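Long-range contact in integral membrane indolylacetylinositol arabinosyltransferase EmbB (Mycolicibacterium smegmatis MC2 155, PDB 7BVC), which probably polymerises arabinose into the arabinan of arabinogalactan during mycobacterial cell wall synthesis, as a membrane-embedded arabinosyltransferase: residues B[526-531]-B[624-628]. Sequence-based numbering, arbitrary orientation.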
# COMPACT_ATOMS: atom_id res chain seq x y z
N ARG B 526 -12.76 -12.97 -0.37
CA ARG B 526 -12.17 -13.18 -1.69
C ARG B 526 -13.04 -14.03 -2.61
O ARG B 526 -12.83 -14.00 -3.83
CB ARG B 526 -10.80 -13.85 -1.54
CG ARG B 526 -9.86 -13.12 -0.61
CD ARG B 526 -8.52 -13.82 -0.49
NE ARG B 526 -7.58 -13.04 0.32
CZ ARG B 526 -6.27 -13.28 0.39
NH1 ARG B 526 -5.74 -14.28 -0.31
NH2 ARG B 526 -5.50 -12.53 1.15
N VAL B 527 -14.00 -14.76 -2.05
CA VAL B 527 -14.84 -15.66 -2.83
C VAL B 527 -15.63 -14.88 -3.88
O VAL B 527 -15.67 -15.26 -5.06
CB VAL B 527 -15.78 -16.44 -1.90
CG1 VAL B 527 -16.51 -17.54 -2.65
CG2 VAL B 527 -15.00 -17.02 -0.73
N ALA B 528 -16.23 -13.76 -3.47
CA ALA B 528 -17.13 -13.01 -4.36
C ALA B 528 -16.46 -12.64 -5.67
O ALA B 528 -17.14 -12.51 -6.70
CB ALA B 528 -17.63 -11.76 -3.65
N PHE B 529 -15.14 -12.46 -5.67
CA PHE B 529 -14.43 -12.11 -6.89
C PHE B 529 -13.76 -13.30 -7.56
O PHE B 529 -13.76 -13.39 -8.80
CB PHE B 529 -13.37 -11.03 -6.60
CG PHE B 529 -12.69 -10.51 -7.83
CD1 PHE B 529 -13.41 -9.80 -8.77
CD2 PHE B 529 -11.35 -10.74 -8.04
CE1 PHE B 529 -12.79 -9.32 -9.91
CE2 PHE B 529 -10.72 -10.26 -9.17
CZ PHE B 529 -11.44 -9.55 -10.11
N VAL B 530 -13.17 -14.22 -6.79
CA VAL B 530 -12.46 -15.32 -7.43
C VAL B 530 -13.44 -16.30 -8.07
O VAL B 530 -13.21 -16.78 -9.19
CB VAL B 530 -11.51 -16.02 -6.44
CG1 VAL B 530 -10.52 -15.01 -5.87
CG2 VAL B 530 -12.27 -16.70 -5.33
N PHE B 531 -14.55 -16.59 -7.40
CA PHE B 531 -15.53 -17.50 -7.98
C PHE B 531 -16.34 -16.85 -9.10
O PHE B 531 -17.18 -17.53 -9.70
CB PHE B 531 -16.47 -18.02 -6.89
CG PHE B 531 -15.93 -19.22 -6.17
CD1 PHE B 531 -14.90 -19.09 -5.26
CD2 PHE B 531 -16.46 -20.48 -6.39
CE1 PHE B 531 -14.40 -20.19 -4.59
CE2 PHE B 531 -15.97 -21.58 -5.72
CZ PHE B 531 -14.94 -21.44 -4.82
N PHE B 624 -5.50 -20.10 -3.17
CA PHE B 624 -5.38 -18.65 -3.04
C PHE B 624 -6.34 -18.11 -1.99
O PHE B 624 -6.00 -17.19 -1.24
CB PHE B 624 -5.62 -17.97 -4.38
CG PHE B 624 -5.86 -16.49 -4.27
CD1 PHE B 624 -4.81 -15.62 -4.05
CD2 PHE B 624 -7.14 -15.97 -4.37
CE1 PHE B 624 -5.03 -14.26 -3.94
CE2 PHE B 624 -7.36 -14.61 -4.26
CZ PHE B 624 -6.31 -13.76 -4.04
N CYS B 625 -7.56 -18.65 -1.94
CA CYS B 625 -8.54 -18.18 -0.97
C CYS B 625 -8.07 -18.43 0.45
O CYS B 625 -8.14 -17.54 1.31
CB CYS B 625 -9.89 -18.87 -1.21
SG CYS B 625 -10.69 -18.43 -2.75
N PHE B 626 -7.59 -19.64 0.73
CA PHE B 626 -7.28 -20.04 2.10
C PHE B 626 -5.94 -19.51 2.61
O PHE B 626 -5.44 -20.03 3.61
CB PHE B 626 -7.32 -21.56 2.23
CG PHE B 626 -8.62 -22.09 2.76
CD1 PHE B 626 -8.83 -22.18 4.12
CD2 PHE B 626 -9.62 -22.49 1.90
CE1 PHE B 626 -10.03 -22.65 4.61
CE2 PHE B 626 -10.82 -22.97 2.39
CZ PHE B 626 -11.02 -23.05 3.75
N ALA B 627 -5.36 -18.51 1.97
CA ALA B 627 -4.04 -17.99 2.34
C ALA B 627 -4.12 -16.68 3.10
O ALA B 627 -3.29 -15.79 2.89
CB ALA B 627 -3.17 -17.84 1.10
N SER B 628 -5.10 -16.52 3.98
CA SER B 628 -5.25 -15.29 4.75
C SER B 628 -5.86 -15.62 6.10
O SER B 628 -6.09 -16.79 6.43
CB SER B 628 -6.10 -14.27 3.99
OG SER B 628 -6.07 -13.01 4.64
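Arg526 reaches across to Phe624 near the C-terminal end of helix 608-625. The arginine chain is extended from CG to NE, with chi2 180° and chi3 175°, which carries the guanidinium to that helix end. There NH1 gives a weak, bent hydrogen bond to Phe624 O, 3.1 Å away, which lies at the guanidinium edge. The same NH1 sits over one face of the Phe624 ring, near its rim, 3.7 Å from CE1. This is an off-centre cation-pi contact, with the two planes 33° apart. Ser628 CB covers one face of the guanidinium, 3.4 Å from Arg526 NH2. The backbones come closest at Cys625, whose CA is 6.2 Å from Arg526 CA. Its SG meets Val530 CG2 at 3.5 Å and lies at the edge of the Phe531 ring, 4.5 Å from CE1. Val530 CG1 meets the Phe624 ring edge at CE2 (3.6 Å). Outside the pair, Arg526 NH2 makes a weak hydrogen bond to Leu516 O, and Ser628 OG hydrogen-bonds with Gly521 O. An aromatic side chain of another protein chain packs on Phe624. The contact thus joins two helices of the GT-C-type membrane region. The carbonyl-rich C-terminal helix end and the aromatic face would probably help stabilise a buried positive charge.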